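Local coordinates for PhnB protein (PDB 3OMS), which is of unknown function but belongs to the glyoxalase superfamily and is putatively a 3-demethylubiquinone-9 3-methyltransferase, at residues 52-57 against 68-73; 15-20 against 77-82. All blocks are in the same frame, centred on the assembly; numbering follows the deposited sequence.

Interaction 1 of 2, residues 52-57 against 68-73; sequences GTVIHA and CIDSYV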
loop_
_atom_site.group_PDB
_atom_site.type_symbol
_atom_site.label_atom_id
_atom_site.label_comp_id
_atom_site.label_asym_id
_atom_site.label_seq_id
_atom_site.Cartn_x
_atom_site.Cartn_y
_atom_site.Cartn_z
ATOM N N GLY A 52 10.194 6.992 -22.597
ATOM C CA GLY A 52 9.423 5.730 -22.518
ATOM C C GLY A 52 8.974 5.253 -21.140
ATOM O O GLY A 52 8.146 4.353 -21.050
ATOM N N THR A 53 9.546 5.806 -20.068
ATOM C CA THR A 53 9.135 5.440 -18.715
ATOM C C THR A 53 7.802 6.123 -18.359
ATOM O O THR A 53 7.398 7.113 -19.000
ATOM C CB THR A 53 10.219 5.777 -17.642
ATOM O OG1 THR A 53 10.321 7.202 -17.498
ATOM C CG2 THR A 53 11.571 5.136 -18.035
ATOM N N VAL A 54 7.147 5.609 -17.318
ATOM C CA VAL A 54 5.794 6.058 -16.950
ATOM C C VAL A 54 5.794 7.373 -16.153
ATOM O O VAL A 54 6.346 7.468 -15.033
ATOM C CB VAL A 54 5.060 4.965 -16.176
ATOM C CG1 VAL A 54 3.671 5.440 -15.618
ATOM C CG2 VAL A 54 4.887 3.712 -17.066
ATOM N N ILE A 55 5.152 8.384 -16.720
ATOM C CA ILE A 55 4.830 9.588 -15.987
ATOM C C ILE A 55 3.797 9.274 -14.899
ATOM O O ILE A 55 3.998 9.551 -13.709
ATOM C CB ILE A 55 4.230 10.686 -16.895
ATOM C CG1 ILE A 55 5.150 11.046 -18.073
ATOM C CG2 ILE A 55 3.949 11.953 -16.089
ATOM C CD1 ILE A 55 4.490 12.094 -19.056
ATOM N N HIS A 56 2.670 8.710 -15.331
ATOM C CA HIS A 56 1.628 8.251 -14.426
ATOM C C HIS A 56 0.836 7.178 -15.156
ATOM O O HIS A 56 0.681 7.266 -16.376
ATOM C CB HIS A 56 0.734 9.414 -13.957
ATOM C CG HIS A 56 0.020 10.143 -15.059
ATOM N ND1 HIS A 56 -1.141 9.669 -15.636
ATOM C CD2 HIS A 56 0.284 11.326 -15.664
ATOM C CE1 HIS A 56 -1.550 10.520 -16.562
ATOM N NE2 HIS A 56 -0.704 11.535 -16.599
ATOM N N ALA A 57 0.365 6.189 -14.408
ATOM C CA ALA A 57 -0.532 5.155 -14.937
ATOM C C ALA A 57 -1.514 4.715 -13.861
ATOM O O ALA A 57 -1.169 4.679 -12.655
ATOM C CB ALA A 57 0.275 3.946 -15.466
ATOM N N CYS A 68 0.532 3.887 -10.470
ATOM C CA CYS A 68 2.000 3.782 -10.415
ATOM C C CYS A 68 2.649 4.835 -11.249
ATOM O O CYS A 68 2.018 5.473 -12.093
ATOM C CB CYS A 68 2.478 2.365 -10.816
ATOM S SG CYS A 68 2.127 1.935 -12.545
ATOM N N ILE A 69 3.931 5.079 -10.941
ATOM C CA ILE A 69 4.791 5.915 -11.727
ATOM C C ILE A 69 6.182 5.284 -11.822
ATOM O O ILE A 69 6.515 4.431 -11.002
ATOM C CB ILE A 69 4.983 7.329 -11.115
ATOM C CG1 ILE A 69 5.820 7.258 -9.814
ATOM C CG2 ILE A 69 3.645 8.061 -10.888
ATOM C CD1 ILE A 69 6.093 8.595 -9.155
ATOM N N ASP A 70 6.992 5.769 -12.785
ATOM C CA ASP A 70 8.448 5.600 -12.777
ATOM C C ASP A 70 9.021 6.914 -12.314
ATOM O O ASP A 70 8.919 7.966 -13.009
ATOM C CB ASP A 70 8.994 5.254 -14.165
ATOM C CG ASP A 70 8.741 3.832 -14.555
ATOM O OD1 ASP A 70 8.947 2.935 -13.726
ATOM O OD2 ASP A 70 8.387 3.580 -15.737
ATOM N N SER A 71 9.589 6.894 -11.113
ATOM C CA SER A 71 10.223 8.079 -10.564
ATOM C C SER A 71 11.339 8.675 -11.468
ATOM O O SER A 71 12.237 7.965 -11.901
ATOM C CB SER A 71 10.829 7.776 -9.201
ATOM O OG SER A 71 11.418 8.968 -8.725
ATOM N N TYR A 72 11.296 9.977 -11.727
ATOM C CA TYR A 72 12.422 10.614 -12.466
ATOM C C TYR A 72 13.657 10.898 -11.592
ATOM O O TYR A 72 14.658 11.417 -12.081
ATOM C CB TYR A 72 11.973 11.868 -13.228
ATOM C CG TYR A 72 11.561 13.029 -12.370
ATOM C CD1 TYR A 72 12.488 13.986 -11.977
ATOM C CD2 TYR A 72 10.244 13.179 -11.960
ATOM C CE1 TYR A 72 12.116 15.066 -11.208
ATOM C CE2 TYR A 72 9.849 14.255 -11.185
ATOM C CZ TYR A 72 10.794 15.197 -10.804
ATOM O OH TYR A 72 10.434 16.278 -10.034
ATOM N N VAL A 73 13.581 10.561 -10.311
ATOM C CA VAL A 73 14.686 10.729 -9.369
ATOM C C VAL A 73 15.023 9.361 -8.819
ATOM O O VAL A 73 14.114 8.606 -8.481
ATOM C CB VAL A 73 14.228 11.589 -8.172
ATOM C CG1 VAL A 73 15.272 11.553 -7.025
ATOM C CG2 VAL A 73 13.912 13.010 -8.623
HETATM O O HOH W 1 10.882 8.228 -14.984
HETATM O O HOH W 2 6.809 9.854 -13.139
#

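Interaction 2 of 2, residues 15-20 against 77-82; sequences LMFEGK and FTFTPA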
loop_
_atom_site.group_PDB
_atom_site.type_symbol
_atom_site.label_atom_id
_atom_site.label_comp_id
_atom_site.label_asym_id
_atom_site.label_seq_id
_atom_site.Cartn_x
_atom_site.Cartn_y
_atom_site.Cartn_z
ATOM N N LEU A 15 2.180 2.987 -6.306
ATOM C CA LEU A 15 3.477 2.345 -6.359
ATOM C C LEU A 15 4.474 3.170 -7.189
ATOM O O LEU A 15 4.213 3.524 -8.346
ATOM C CB LEU A 15 3.322 0.915 -6.907
ATOM C CG LEU A 15 2.675 -0.169 -6.028
ATOM C CD1 LEU A 15 1.178 0.052 -5.684
ATOM C CD2 LEU A 15 2.856 -1.536 -6.727
HETATM N N MSE A 16 5.638 3.476 -6.585
HETATM C CA MSE A 16 6.671 4.185 -7.249
HETATM C C MSE A 16 7.857 3.260 -7.575
HETATM O O MSE A 16 8.573 2.797 -6.665
HETATM C CB MSE A 16 7.128 5.351 -6.373
HETATM C CG MSE A 16 8.196 6.221 -7.007
HETATM SE SE MSE A 16 8.514 7.858 -5.987
HETATM C CE MSE A 16 9.194 7.007 -4.426
ATOM N N PHE A 17 8.036 3.054 -8.882
ATOM C CA PHE A 17 9.084 2.257 -9.486
ATOM C C PHE A 17 10.178 3.186 -9.997
ATOM O O PHE A 17 10.034 4.424 -9.953
ATOM C CB PHE A 17 8.496 1.396 -10.648
ATOM C CG PHE A 17 7.508 0.379 -10.221
ATOM C CD1 PHE A 17 7.910 -0.889 -9.859
ATOM C CD2 PHE A 17 6.136 0.653 -10.231
ATOM C CE1 PHE A 17 6.953 -1.864 -9.475
ATOM C CE2 PHE A 17 5.208 -0.270 -9.845
ATOM C CZ PHE A 17 5.622 -1.570 -9.458
ATOM N N GLU A 18 11.311 2.617 -10.443
ATOM C CA GLU A 18 12.366 3.411 -11.100
ATOM C C GLU A 18 12.708 2.877 -12.503
ATOM O O GLU A 18 13.885 2.726 -12.859
ATOM C CB GLU A 18 13.641 3.499 -10.210
ATOM C CG GLU A 18 13.357 4.263 -8.901
ATOM C CD GLU A 18 14.549 4.443 -7.987
ATOM O OE1 GLU A 18 15.653 3.919 -8.280
ATOM O OE2 GLU A 18 14.350 5.159 -6.978
ATOM N N GLY A 19 11.681 2.613 -13.303
ATOM C CA GLY A 19 11.892 2.146 -14.676
ATOM C C GLY A 19 11.093 0.925 -15.047
ATOM O O GLY A 19 11.004 0.611 -16.210
ATOM N N LYS A 20 10.508 0.247 -14.081
ATOM C CA LYS A 20 9.783 -0.997 -14.330
ATOM C C LYS A 20 8.239 -0.903 -14.201
ATOM O O LYS A 20 7.574 -1.946 -14.209
ATOM C CB LYS A 20 10.311 -2.080 -13.383
ATOM C CG LYS A 20 11.858 -2.298 -13.471
ATOM C CD LYS A 20 12.177 -3.418 -14.360
ATOM C CE LYS A 20 13.733 -3.652 -14.447
ATOM N NZ LYS A 20 14.088 -3.977 -15.838
ATOM N N PHE A 77 15.652 4.458 -1.213
ATOM C CA PHE A 77 14.745 3.439 -0.665
ATOM C C PHE A 77 14.021 2.756 -1.791
ATOM O O PHE A 77 13.992 3.251 -2.944
ATOM C CB PHE A 77 13.711 4.120 0.265
ATOM C CG PHE A 77 12.936 5.226 -0.407
ATOM C CD1 PHE A 77 11.856 4.946 -1.220
ATOM C CD2 PHE A 77 13.289 6.544 -0.215
ATOM C CE1 PHE A 77 11.173 5.978 -1.850
ATOM C CE2 PHE A 77 12.588 7.579 -0.830
ATOM C CZ PHE A 77 11.547 7.299 -1.639
ATOM N N THR A 78 13.353 1.650 -1.466
ATOM C CA THR A 78 12.398 1.048 -2.390
ATOM C C THR A 78 11.308 0.394 -1.551
ATOM O O THR A 78 11.137 0.749 -0.381
ATOM C CB THR A 78 13.089 0.031 -3.379
ATOM O OG1 THR A 78 12.146 -0.467 -4.353
ATOM C CG2 THR A 78 13.749 -1.126 -2.601
ATOM N N PHE A 79 10.585 -0.554 -2.126
ATOM C CA PHE A 79 9.510 -1.220 -1.426
ATOM C C PHE A 79 10.048 -1.997 -0.278
ATOM O O PHE A 79 11.189 -2.510 -0.352
ATOM C CB PHE A 79 8.745 -2.164 -2.356
ATOM C CG PHE A 79 8.217 -1.501 -3.588
ATOM C CD1 PHE A 79 7.054 -0.723 -3.527
ATOM C CD2 PHE A 79 8.848 -1.686 -4.828
ATOM C CE1 PHE A 79 6.578 -0.114 -4.672
ATOM C CE2 PHE A 79 8.363 -1.080 -5.983
ATOM C CZ PHE A 79 7.241 -0.299 -5.903
ATOM N N THR A 80 9.272 -2.052 0.814
ATOM C CA THR A 80 9.600 -2.924 1.933
ATOM C C THR A 80 8.346 -3.750 2.294
ATOM O O THR A 80 7.240 -3.437 1.827
ATOM C CB THR A 80 10.077 -2.180 3.176
ATOM O OG1 THR A 80 8.973 -1.491 3.817
ATOM C CG2 THR A 80 11.232 -1.182 2.873
ATOM N N PRO A 81 8.517 -4.773 3.131
ATOM C CA PRO A 81 7.337 -5.515 3.583
ATOM C C PRO A 81 6.458 -4.777 4.580
ATOM O O PRO A 81 5.418 -5.316 4.948
ATOM C CB PRO A 81 7.935 -6.761 4.242
ATOM C CG PRO A 81 9.282 -6.970 3.479
ATOM C CD PRO A 81 9.765 -5.523 3.431
ATOM N N ALA A 82 6.822 -3.550 4.987
ATOM C CA ALA A 82 6.017 -2.846 5.997
ATOM C C ALA A 82 4.606 -2.512 5.440
ATOM O O ALA A 82 3.648 -2.431 6.213
ATOM C CB ALA A 82 6.695 -1.600 6.533
HETATM O O HOH W 3 10.932 1.568 -5.977
HETATM O O HOH W 4 12.233 3.730 -4.902
#

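Interaction 1 of 2, residues 52-57 against 68-73
Asp70 grips Val54 at two points, one through its side chain and one through its backbone. Carboxylate oxygen OD2 accepts from Val54 N at 2.9 Å with an almost straight N-H...O angle of 179°; the donor comes to the anti side of OD2, somewhat above the carboxylate plane. Asp70 N, in turn, donates to Val54 O at 2.9 Å. CG of Asp70 lies anti to the carbonyl carbon (chi1 -76°), and the Asp70 side chain crosses that of Val54 at about a right angle, while OD2 also lies 3.4 Å from Thr53 CB. The other oxygen, OD1, accepts from Gly19 N and Ala21 N, so one carboxylate ties the start of strand 54-61 to the N-terminal end of helix 21-29, which would probably suit its negative charge. Further along, Ala57 and Cys68 form an antiparallel hydrogen-bonded pair, with Ala57 N reaching Cys68 O and Cys68 N reaching Ala57 O, both at 2.9 Å. This is the hairpin of strands 54-61 and 64-70, the last two strands of a beta-alpha-beta-beta-beta module as in the glyoxalase superfamily. Ala57 CB and Cys68 SG touch at 4.0 Å on the face covered by Met25 of helix 21-29. Between the two anchor points, Ile55 and His56 both face Ser41 in a classic beta bulge, and Ile69 CG2 comes within 3.2 Å of Ile55 O. Water 1 donates to both Thr53 OG1 and Asp70 O, bridging the segments near the hairpin's open end; Thr53 OG1 is also bonded to Lys50 O.

Interaction 2 of 2, residues 15-20 against 77-82
Phe79 pushes its ring against strand 11-17, meeting Leu15 and Phe17, two residues apart on the strand, and the backbone of Met16 between them. Its edge points at the face of Phe17 in a T-shaped stack: the centroids are 5.2 Å apart, the planes make 63°, and Phe79 CZ stands above the Phe17 ring, displaced toward the rim. The same CZ approaches Met16 O to 3.5 Å, and CE1 reaches Leu15 CB at 4.1 Å. Leu15 CB, Met16 O and the Phe17 ring thus form three corners of a shallow hollow on one side of the Phe79 ring. Phe17 is itself backed by Ala24 and Tyr28 of helix 21-29.

A second contact lies farther toward Phe77, where the tip of Met16 meets a ring edge. The selenomethionine Met16 bends at its last torsion (chi3 65°), which brings CE to the rim of Phe77, 3.4 Å from CE1 and close to the ring plane. Phe77 also stacks on His75 and packs on Pro81 of the second subunit.

Polar links between the segments pass through water. Water 3 donates to Met16 O at 2.7 Å and is bonded to Thr78 OG1; water 4 donates to Phe77 O at 2.7 Å and, over a longer 3.3 Å, to Glu18 OE2, which also accepts from His75 N. Farther along the loop, Thr80 OG1 accepts from Ala82 N in an ST turn and bonds to Thr78 O of the second subunit. This is the linker joining the two beta-alpha-beta-beta-beta modules of a glyoxalase-type chain, with Phe79 set against the first strand of the first module and Phe77 meeting the tip of Met16.

Overall arrangement
Along the chain the segments come in the order 15-20, 52-57, 68-73, 77-82, so interaction 1 falls within the span that interaction 2 closes. Their centres lie about 12 Å apart and both reach the same four-stranded sheet, in which strand 64-70 is the direct neighbour of strand 11-17. They touch: Ser71 N probably bonds Phe17 O at 2.8 Å. Interaction 1 fastens the hairpin inside the first module, whereas interaction 2 attaches the linker that leads on to strand 83-89 of the second sheet. The linker also meets the second subunit, and Leu15 pairs with a strand of that chain in an antiparallel ladder, so the first sheet runs on across the dimer interface.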